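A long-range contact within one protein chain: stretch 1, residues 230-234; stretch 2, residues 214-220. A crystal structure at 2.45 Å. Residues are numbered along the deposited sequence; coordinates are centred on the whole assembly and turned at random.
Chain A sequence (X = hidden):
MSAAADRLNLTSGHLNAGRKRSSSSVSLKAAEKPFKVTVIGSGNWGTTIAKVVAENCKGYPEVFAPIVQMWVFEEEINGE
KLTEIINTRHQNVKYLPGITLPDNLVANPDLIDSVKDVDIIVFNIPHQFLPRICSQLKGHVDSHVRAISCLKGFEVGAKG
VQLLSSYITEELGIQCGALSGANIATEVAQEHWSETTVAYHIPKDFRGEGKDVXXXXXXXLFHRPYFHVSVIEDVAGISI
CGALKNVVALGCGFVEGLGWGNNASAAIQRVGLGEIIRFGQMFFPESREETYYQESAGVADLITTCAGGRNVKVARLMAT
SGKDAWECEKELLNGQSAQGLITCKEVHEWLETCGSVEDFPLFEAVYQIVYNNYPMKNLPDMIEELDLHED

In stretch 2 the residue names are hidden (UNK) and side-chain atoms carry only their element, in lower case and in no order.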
ATOM      1  N   SER A 230     -14.731   3.284   9.379  1.00 47.58           N
ATOM      2  CA  SER A 230     -14.803   1.833   9.521  1.00 48.07           C
ATOM      3  C   SER A 230     -14.576   1.549  11.008  1.00 52.52           C
ATOM      4  O   SER A 230     -13.566   1.980  11.564  1.00 52.15           O
ATOM      5  CB  SER A 230     -13.741   1.151   8.668  1.00 50.24           C
ATOM      6  OG  SER A 230     -13.651  -0.226   8.998  1.00 60.30           O
ATOM      7  N   VAL A 231     -15.537   0.885  11.657  1.00 51.02           N
ATOM      8  CA  VAL A 231     -15.472   0.564  13.084  1.00 52.46           C
ATOM      9  C   VAL A 231     -15.080  -0.896  13.299  1.00 58.68           C
ATOM     10  O   VAL A 231     -15.734  -1.802  12.781  1.00 59.16           O
ATOM     11  CB  VAL A 231     -16.742   0.954  13.891  1.00 57.94           C
ATOM     12  CG1 VAL A 231     -16.448   0.974  15.391  1.00 59.08           C
ATOM     13  CG2 VAL A 231     -17.291   2.302  13.443  1.00 56.93           C
ATOM     14  N   ILE A 232     -13.998  -1.112  14.061  1.00 56.14           N
ATOM     15  CA  ILE A 232     -13.458  -2.440  14.380  1.00 56.76           C
ATOM     16  C   ILE A 232     -13.206  -2.577  15.889  1.00 63.76           C
ATOM     17  O   ILE A 232     -13.506  -1.651  16.647  1.00 65.45           O
ATOM     18  CB  ILE A 232     -12.191  -2.771  13.521  1.00 56.98           C
ATOM     19  CG1 ILE A 232     -11.031  -1.777  13.782  1.00 55.13           C
ATOM     20  CG2 ILE A 232     -12.540  -2.878  12.026  1.00 55.14           C
ATOM     21  CD1 ILE A 232      -9.646  -2.294  13.473  1.00 53.50           C
ATOM     22  N   GLU A 233     -12.652  -3.720  16.314  1.00 61.27           N
ATOM     23  CA  GLU A 233     -12.322  -4.011  17.713  1.00 63.33           C
ATOM     24  C   GLU A 233     -10.847  -3.750  18.024  1.00 66.17           C
ATOM     25  O   GLU A 233     -10.533  -3.236  19.094  1.00 66.87           O
ATOM     26  CB  GLU A 233     -12.658  -5.474  18.051  1.00 67.42           C
ATOM     27  CG  GLU A 233     -14.133  -5.732  18.286  1.00 80.55           C
ATOM     28  CD  GLU A 233     -14.403  -6.693  19.426  1.00111.47           C
ATOM     29  OE1 GLU A 233     -14.572  -7.902  19.148  1.00119.49           O
ATOM     30  OE2 GLU A 233     -14.428  -6.243  20.596  1.00101.63           O
ATOM     31  N   ASP A 234      -9.949  -4.128  17.093  1.00 60.55           N
ATOM     32  CA  ASP A 234      -8.498  -4.062  17.234  1.00 59.17           C
ATOM     33  C   ASP A 234      -7.900  -2.672  17.506  1.00 62.64           C
ATOM     34  O   ASP A 234      -7.398  -2.006  16.593  1.00 61.03           O
ATOM     35  CB  ASP A 234      -7.814  -4.827  16.081  1.00 59.18           C
ATOM     36  CG  ASP A 234      -6.330  -5.115  16.248  1.00 63.17           C
ATOM     37  OD1 ASP A 234      -5.791  -4.870  17.350  1.00 63.93           O
ATOM     38  OD2 ASP A 234      -5.709  -5.586  15.273  1.00 62.66           O
ATOM     39  N   UNK A 214     -21.738   1.063  21.378  1.00 77.11           N
ATOM     40  CA  UNK A 214     -21.367  -0.099  20.586  1.00 75.36           C
ATOM     41  C   UNK A 214     -20.784   0.434  19.270  1.00 75.55           C
ATOM     42  O   UNK A 214     -20.594   1.647  19.139  1.00 73.70           O
ATOM     43  c   UNK A 214     -23.878  -0.403  19.869  1.00 92.25           C
ATOM     44  o   UNK A 214     -23.815   0.685  19.248  1.00 92.36           O
ATOM     45  o   UNK A 214     -24.953  -1.015  20.068  1.00 98.68           O
ATOM     46  c   UNK A 214     -22.582  -1.039  20.359  1.00 80.23           C
ATOM     47  N   UNK A 215     -20.505  -0.450  18.304  1.00 70.95           N
ATOM     48  CA  UNK A 215     -19.938  -0.050  17.017  1.00 67.16           C
ATOM     49  C   UNK A 215     -20.888   0.764  16.151  1.00 71.38           C
ATOM     50  O   UNK A 215     -20.424   1.578  15.357  1.00 69.47           O
ATOM     51  n   UNK A 215     -16.430  -2.293  18.199  1.00 70.51           N
ATOM     52  c   UNK A 215     -17.445  -1.398  17.998  1.00 70.83           C
ATOM     53  c   UNK A 215     -19.367  -1.260  16.273  1.00 66.49           C
ATOM     54  c   UNK A 215     -16.544  -3.233  17.262  1.00 70.01           C
ATOM     55  n   UNK A 215     -17.574  -3.002  16.464  1.00 70.73           N
ATOM     56  c   UNK A 215     -18.154  -1.842  16.932  1.00 69.28           C
ATOM     57  N   UNK A 216     -22.207   0.580  16.332  1.00 70.97           N
ATOM     58  CA  UNK A 216     -23.250   1.318  15.613  1.00 71.47           C
ATOM     59  C   UNK A 216     -23.249   2.792  16.040  1.00 73.80           C
ATOM     60  O   UNK A 216     -23.333   3.675  15.185  1.00 71.41           O
ATOM     61  c   UNK A 216     -26.201  -0.684  14.366  1.00107.17           C
ATOM     62  c   UNK A 216     -27.336  -1.228  15.205  1.00123.52           C
ATOM     63  n   UNK A 216     -28.598  -1.333  14.422  1.00135.58           N
ATOM     64  c   UNK A 216     -24.636   0.683  15.842  1.00 77.99           C
ATOM     65  c   UNK A 216     -24.852  -0.632  15.089  1.00 92.31           C
ATOM     66  N   UNK A 217     -23.134   3.044  17.368  1.00 71.82           N
ATOM     67  CA  UNK A 217     -23.085   4.380  17.972  1.00 71.72           C
ATOM     68  C   UNK A 217     -21.818   5.116  17.483  1.00 72.01           C
ATOM     69  O   UNK A 217     -21.909   6.273  17.066  1.00 70.80           O
ATOM     70  c   UNK A 217     -24.634   3.926  19.938  1.00 82.12           C
ATOM     71  c   UNK A 217     -23.213   4.308  19.521  1.00 78.10           C
ATOM     72  c   UNK A 217     -22.797   5.612  20.192  1.00 77.67           C
ATOM     73  N   UNK A 218     -20.663   4.412  17.480  1.00 66.06           N
ATOM     74  CA  UNK A 218     -19.371   4.940  17.024  1.00 62.31           C
ATOM     75  C   UNK A 218     -19.347   5.236  15.530  1.00 63.63           C
ATOM     76  O   UNK A 218     -18.710   6.208  15.124  1.00 61.89           O
ATOM     77  c   UNK A 218     -17.425   5.213  19.523  1.00 67.02           C
ATOM     78  c   UNK A 218     -17.927   3.900  18.923  1.00 67.03           C
ATOM     79  c   UNK A 218     -16.960   2.797  19.194  1.00 66.60           C
ATOM     80  c   UNK A 218     -18.203   4.021  17.418  1.00 60.82           C
ATOM     81  N   UNK A 219     -20.050   4.419  14.720  1.00 59.90           N
ATOM     82  CA  UNK A 219     -20.185   4.625  13.278  1.00 58.26           C
ATOM     83  C   UNK A 219     -21.001   5.885  13.034  1.00 63.70           C
ATOM     84  O   UNK A 219     -20.593   6.718  12.238  1.00 63.74           O
ATOM     85  c   UNK A 219     -20.839   3.403  12.591  1.00 61.73           C
ATOM     86  c   UNK A 219     -21.030   3.541  11.070  1.00 69.78           C
ATOM     87  c   UNK A 219     -19.812   3.126  10.251  1.00 69.87           C
ATOM     88  c   UNK A 219     -20.121   3.122   8.770  1.00 70.56           C
ATOM     89  n   UNK A 219     -19.201   2.222   8.017  1.00 76.14           N
ATOM     90  N   UNK A 220     -22.125   6.037  13.749  1.00 62.80           N
ATOM     91  CA  UNK A 220     -23.010   7.195  13.655  1.00 64.34           C
ATOM     92  C   UNK A 220     -22.341   8.475  14.172  1.00 67.31           C
ATOM     93  O   UNK A 220     -22.603   9.547  13.633  1.00 68.18           O
ATOM     94  c   UNK A 220     -24.302   6.929  14.417  1.00 68.77           C
TER

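Position 214 carries four side-chain atoms: two carbons, the second bearing two oxygens. That is a short carboxylate. It touches nothing on stretch 1; its CB, 8.1 Å from Val 231 CG1, comes nearest. It sits just before a helix, and one of its oxygens accepts from the backbone N of position 217, as an N-cap does. The short carboxylate makes it Asp 214. The capping bond, from N of residue 217 to OD1 of Asp 214, is 3.1 Å long.

Position 215 has one carbon followed by a five-membered ring of three carbons and two nitrogens. Its CA-to-CB bond points toward stretch 1. Val 231 CG1 lies over one face of the ring, and Glu 233 CG sits at its edge, near the ring plane. A ring of this composition is an imidazole, so this is His 215. Val 231 CG1 is 3.6 Å from His 215 CG and 4.0 Å from the ring centroid, a CH-pi contact. Glu 233 CG is 3.6 Å from His 215 CE1. His 215 NE2 comes within 3.4 Å of Ile 232 O, but the angle is poor and no hydrogen bond forms; this nitrogen is hydrogen-bonded elsewhere in the structure.

Position 216 shows four carbons in a row ending in nitrogen. Its CA-to-CB bond points away from stretch 1, and the chain touches nothing there. The unbranched chain with a terminal amine is Lys 216, and it is exposed.

Position 217 has three carbons, one carrying the other two. It is out of reach of stretch 1. The fork at the first carbon identifies Val 217. Its backbone N donates the capping bond to Asp 214 OD1.

Position 218 has four carbons, forked at the second. Its CA-to-CB bond points toward stretch 1, and its CB is 4.1 Å from Val 231 CG1. This is the branching of leucine, hence Leu 218. The residue is buried, and its contact with Val 231 is apolar.

Position 219 again has four carbons in a row ending in nitrogen. Its CB lies 3.8 Å from Val 231 CG2, and its backbone N lies 3.7 Å from the same methyl. The chain is that of Lys 219. CA-to-CB points sideways, and NZ is hydrogen-bonded to a residue just outside one of the stretches.

Position 220 has a single side-chain carbon and makes no contact with stretch 1. It is Ala 220.

The contact is a strand packed against the first turns of a helix. Their directions are roughly antiparallel, at 151°, and their axes approach to 8.3 Å. Val 231 is the centre. Its CG1 lies over the His 215 ring; its two methyls together also pack against Leu 218 and Lys 219. Ser 230 and Ile 232, its neighbours on the strand, point their CA-to-CB bonds away from the helix. No hydrogen bond crosses between the stretches. The fit rests on packing, and 279 Å² is buried in all.

Stretch 2, residues 214-220: DHKVLKA
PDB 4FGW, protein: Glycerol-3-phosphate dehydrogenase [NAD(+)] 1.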